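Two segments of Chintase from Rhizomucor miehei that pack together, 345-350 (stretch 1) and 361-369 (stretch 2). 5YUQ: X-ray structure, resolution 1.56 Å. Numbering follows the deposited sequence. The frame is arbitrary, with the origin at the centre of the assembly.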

ATOM      1  N   GLY A 345       8.061  13.381   2.705  1.00 13.99           N
ATOM      2  CA  GLY A 345       7.251  14.207   1.829  1.00 14.15           C
ATOM      3  C   GLY A 345       5.775  14.179   2.169  1.00 14.23           C
ATOM      4  O   GLY A 345       5.022  15.062   1.749  1.00 17.83           O
ATOM      5  N   GLY A 346       5.363  13.183   2.939  1.00 13.99           N
ATOM      6  CA  GLY A 346       3.979  13.096   3.341  1.00 14.50           C
ATOM      7  C   GLY A 346       3.599  11.692   3.747  1.00 12.90           C
ATOM      8  O   GLY A 346       4.454  10.849   4.028  1.00 13.66           O
ATOM      9  N   VAL A 347       2.304  11.425   3.739  1.00 12.70           N
ATOM     10  CA  VAL A 347       1.777  10.126   4.034  1.00 13.15           C
ATOM     11  C   VAL A 347       0.702   9.819   3.024  1.00 13.04           C
ATOM     12  O   VAL A 347       0.147  10.693   2.404  1.00 14.62           O
ATOM     13  CB  VAL A 347       1.101  10.079   5.436  1.00 16.71           C
ATOM     14  CG1 VAL A 347       2.102  10.309   6.522  1.00 15.65           C
ATOM     15  CG2 VAL A 347      -0.112  11.012   5.468  1.00 21.34           C
ATOM     16  N   MET A 348       0.450   8.521   2.854  1.00 11.56           N
ATOM     17  CA  MET A 348      -0.679   8.124   2.030  1.00 12.22           C
ATOM     18  C   MET A 348      -1.439   7.055   2.777  1.00 11.39           C
ATOM     19  O   MET A 348      -0.910   6.460   3.708  1.00 12.11           O
ATOM     20  CB  MET A 348      -0.256   7.663   0.623  1.00 10.86           C
ATOM     21  CG  MET A 348       0.652   6.430   0.551  1.00 12.25           C
ATOM     22  SD  MET A 348      -0.276   4.878   0.699  1.00 12.91           S
ATOM     23  CE  MET A 348       0.935   3.733   0.035  1.00 14.21           C
ATOM     24  N   LEU A 349      -2.670   6.801   2.358  1.00 12.21           N
ATOM     25  CA  LEU A 349      -3.509   5.849   3.066  1.00 11.61           C
ATOM     26  C   LEU A 349      -4.153   4.859   2.110  1.00 12.80           C
ATOM     27  O   LEU A 349      -4.541   5.221   0.997  1.00 12.62           O
ATOM     28  CB  LEU A 349      -4.578   6.580   3.884  1.00 12.84           C
ATOM     29  CG  LEU A 349      -5.634   7.355   3.092  1.00 13.65           C
ATOM     30  CD1 LEU A 349      -6.905   6.520   2.957  1.00 14.59           C
ATOM     31  CD2 LEU A 349      -5.947   8.694   3.740  1.00 14.36           C
ATOM     32  N   TRP A 350      -4.253   3.613   2.561  1.00 13.30           N
ATOM     33  CA  TRP A 350      -5.013   2.583   1.863  1.00 11.40           C
ATOM     34  C   TRP A 350      -6.082   2.026   2.797  1.00 11.73           C
ATOM     35  O   TRP A 350      -5.742   1.396   3.798  1.00 13.18           O
ATOM     36  CB  TRP A 350      -4.108   1.414   1.422  1.00 12.71           C
ATOM     37  CG  TRP A 350      -4.920   0.384   0.701  1.00 12.78           C
ATOM     38  CD1 TRP A 350      -5.703  -0.595   1.260  1.00 14.32           C
ATOM     39  CD2 TRP A 350      -5.089   0.279  -0.707  1.00 13.45           C
ATOM     40  NE1 TRP A 350      -6.334  -1.311   0.273  1.00 16.32           N
ATOM     41  CE2 TRP A 350      -5.969  -0.794  -0.947  1.00 13.35           C
ATOM     42  CE3 TRP A 350      -4.565   0.978  -1.800  1.00 12.71           C
ATOM     43  CZ2 TRP A 350      -6.343  -1.175  -2.234  1.00 13.40           C
ATOM     44  CZ3 TRP A 350      -4.936   0.600  -3.072  1.00 14.27           C
ATOM     45  CH2 TRP A 350      -5.815  -0.463  -3.281  1.00 14.50           C
TER
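Stretch 2, residues 361-369: LLNALQDIR

Stretch 2 lies on one side of the strand of stretch 1 through a small, wholly apolar contact, in which three residues of a helix end and the turns that follow it, Leu362, Leu365 and Ile368, meet Val347, Leu349 and the backbone of Gly346. The contact buries 265 Å², both sides summed, and no hydrogen bond crosses it, so the contact itself consists of aliphatic packing.

Stretch 1 runs as an extended strand through Val347, Met348, Leu349 and Trp350, with phi between -136° and -122° and psi between 114° and 164°. The alternation expected of such a backbone decides which residues take part: Val347 and Leu349 direct their CA-to-CB bonds toward stretch 2, whereas that of Met348, between them, points away, and the nearest approach of its side chain, from Met348 CB to Leu365 CD1, is 7.5 Å.

Stretch 2 enters as the last part of a helix that begins earlier in the chain. A type I turn from Asn363 to Gln366 follows, and a 3-10 segment spans Gln366 to Ile368. Backbone hydrogen bonds from Leu365 N to Leu362 O (3.0 Å), Gln366 N to Asn363 O (3.2 Å), Ile368 N to Leu365 O (3.1 Å) and Arg369 N to Gln366 O (3.0 Å) each link residues three apart. This tight winding brings Leu362, Leu365 and Ile368, also spaced by three, to the strand. The side chain of Gln366 folds back on the residue just before the turn, its NE2 donating to Leu362 O (3.0 Å) with a nearly linear geometry, while its OE1 accepts a hydrogen bond from Arg369 NH1 (3.0 Å).

The two chains run in opposite senses where they meet. Gly346 is paired with Ile368, their CA atoms 6.2 Å apart, and Leu349 with Leu362, at 8.5 Å; the backbones are therefore closer at the beginning of the strand, and leucine side chains fill the wider gap farther along.

At the close end, Ile368 CG1 rests 3.8 Å from Gly346 CA, a direct approach to the main chain. Gly346 has phi/psi of 159/-160, at which a CB would be jammed against the carbonyl oxygen of Gly345; the backbone conformation itself thus calls for glycine. Next along the strand, Val347 CG2 meets Ile368 CG2 at 3.7 Å and lies 4.4 Å from Leu365 CD1, so the valine contacts two successive members of the row. With 66 Å² covered, it contributes the largest area of any residue, followed by Ile368 with 61 Å².

Leu365 links the two halves of the contact, because the CD1 that borders Val347 also packs against Leu349 CD2 at 3.8 Å. The same Leu349 CD2 lies 3.8 Å from Leu362 CD1. Leu362 sets out sideways at its CA-to-CB bond, but the end of its side chain comes nearer and closes the contact on the helical side.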

ATOM      1  N   LEU A 361      -9.956   8.065  11.250  1.00 15.15           N
ATOM      2  CA  LEU A 361      -8.590   7.798  10.804  1.00 12.89           C
ATOM      3  C   LEU A 361      -8.038   8.898   9.909  1.00 13.59           C
ATOM      4  O   LEU A 361      -6.870   9.248  10.021  1.00 13.14           O
ATOM      5  CB  LEU A 361      -8.485   6.441  10.112  1.00 11.34           C
ATOM      6  CG  LEU A 361      -8.885   5.254  10.992  1.00 13.18           C
ATOM      7  CD1 LEU A 361      -8.460   3.983  10.300  1.00 13.74           C
ATOM      8  CD2 LEU A 361      -8.261   5.352  12.379  1.00 13.89           C
ATOM      9  N   LEU A 362      -8.863   9.458   9.031  1.00 11.67           N
ATOM     10  CA  LEU A 362      -8.379  10.536   8.167  1.00 14.17           C
ATOM     11  C   LEU A 362      -8.066  11.786   8.985  1.00 12.37           C
ATOM     12  O   LEU A 362      -7.073  12.466   8.731  1.00 14.15           O
ATOM     13  CB  LEU A 362      -9.381  10.841   7.051  1.00 15.29           C
ATOM     14  CG  LEU A 362      -9.005  11.918   6.025  1.00 15.65           C
ATOM     15  CD1 LEU A 362      -7.669  11.612   5.355  1.00 15.29           C
ATOM     16  CD2 LEU A 362     -10.107  12.059   4.986  1.00 17.57           C
ATOM     17  N   ASN A 363      -8.887  12.055   9.996  1.00 16.19           N
ATOM     18  CA  ASN A 363      -8.599  13.143  10.921  1.00 14.88           C
ATOM     19  C   ASN A 363      -7.267  12.940  11.625  1.00 13.83           C
ATOM     20  O   ASN A 363      -6.544  13.894  11.877  1.00 15.54           O
ATOM     21  CB  ASN A 363      -9.718  13.284  11.957  1.00 12.88           C
ATOM     22  CG  ASN A 363     -10.970  13.883  11.366  1.00 18.49           C
ATOM     23  OD1 ASN A 363     -10.939  14.439  10.269  1.00 18.05           O
ATOM     24  ND2 ASN A 363     -12.072  13.796  12.093  1.00 18.83           N
ATOM     25  N   ALA A 364      -6.944  11.690  11.938  1.00 12.11           N
ATOM     26  CA  ALA A 364      -5.687  11.361  12.608  1.00 13.12           C
ATOM     27  C   ALA A 364      -4.459  11.674  11.762  1.00 14.63           C
ATOM     28  O   ALA A 364      -3.338  11.709  12.266  1.00 15.69           O
ATOM     29  CB  ALA A 364      -5.679   9.886  13.010  1.00 14.24           C
ATOM     30  N   LEU A 365      -4.664  11.887  10.468  1.00 14.36           N
ATOM     31  CA  LEU A 365      -3.544  12.151   9.579  1.00 13.77           C
ATOM     32  C   LEU A 365      -3.315  13.636   9.338  1.00 15.41           C
ATOM     33  O   LEU A 365      -2.321  13.996   8.724  1.00 15.14           O
ATOM     34  CB  LEU A 365      -3.741  11.443   8.235  1.00 13.72           C
ATOM     35  CG  LEU A 365      -3.830   9.918   8.281  1.00 14.13           C
ATOM     36  CD1 LEU A 365      -3.982   9.338   6.871  1.00 14.75           C
ATOM     37  CD2 LEU A 365      -2.606   9.346   8.973  1.00 14.70           C
ATOM     38  N   GLN A 366      -4.210  14.495   9.822  1.00 14.85           N
ATOM     39  CA  GLN A 366      -4.171  15.896   9.396  1.00 14.72           C
ATOM     40  C   GLN A 366      -2.899  16.662   9.725  1.00 15.88           C
ATOM     41  O   GLN A 366      -2.563  17.604   9.020  1.00 17.98           O
ATOM     42  CB  GLN A 366      -5.413  16.655   9.878  1.00 15.87           C
ATOM     43  CG  GLN A 366      -6.689  16.093   9.284  1.00 15.11           C
ATOM     44  CD  GLN A 366      -6.676  16.136   7.767  1.00 17.57           C
ATOM     45  OE1 GLN A 366      -6.571  17.208   7.166  1.00 17.81           O
ATOM     46  NE2 GLN A 366      -6.780  14.970   7.138  1.00 15.92           N
ATOM     47  N   ASP A 367      -2.170  16.262  10.761  1.00 14.63           N
ATOM     48  CA  ASP A 367      -0.958  16.997  11.114  1.00 14.06           C
ATOM     49  C   ASP A 367       0.113  16.958  10.026  1.00 17.96           C
ATOM     50  O   ASP A 367       1.046  17.749  10.058  1.00 16.97           O
ATOM     51  CB  ASP A 367      -0.373  16.526  12.451  1.00 14.63           C
ATOM     52  CG  ASP A 367      -1.198  16.971  13.638  1.00 18.93           C
ATOM     53  OD1 ASP A 367      -2.050  17.870  13.473  1.00 20.87           O
ATOM     54  OD2 ASP A 367      -0.991  16.424  14.742  1.00 17.02           O
ATOM     55  N   ILE A 368      -0.009  16.042   9.070  1.00 15.32           N
ATOM     56  CA  ILE A 368       0.959  15.973   7.982  1.00 18.49           C
ATOM     57  C   ILE A 368       0.785  17.145   7.024  1.00 17.54           C
ATOM     58  O   ILE A 368       1.731  17.514   6.328  1.00 20.60           O
ATOM     59  CB  ILE A 368       0.867  14.632   7.200  1.00 15.86           C
ATOM     60  CG1 ILE A 368       2.151  14.371   6.404  1.00 15.78           C
ATOM     61  CG2 ILE A 368      -0.313  14.641   6.253  1.00 17.21           C
ATOM     62  CD1 ILE A 368       3.365  14.086   7.267  1.00 17.28           C
ATOM     63  N   ARG A 369      -0.403  17.746   6.990  1.00 16.70           N
ATOM     64  CA  ARG A 369      -0.642  18.808   6.010  1.00 21.35           C
ATOM     65  C   ARG A 369      -0.580  20.202   6.611  1.00 42.76           C
ATOM     66  O   ARG A 369      -1.337  21.099   6.224  1.00 43.35           O
ATOM     67  CB  ARG A 369      -1.938  18.597   5.215  1.00 24.55           C
ATOM     68  CG  ARG A 369      -3.014  17.820   5.912  1.00 27.79           C
ATOM     69  CD  ARG A 369      -3.971  17.214   4.895  1.00 21.99           C
ATOM     70  NE  ARG A 369      -4.266  18.125   3.793  1.00 21.01           N
ATOM     71  CZ  ARG A 369      -5.387  18.826   3.682  1.00 19.24           C
ATOM     72  NH1 ARG A 369      -6.327  18.728   4.612  1.00 17.79           N
ATOM     73  NH2 ARG A 369      -5.566  19.629   2.641  1.00 25.98           N
TER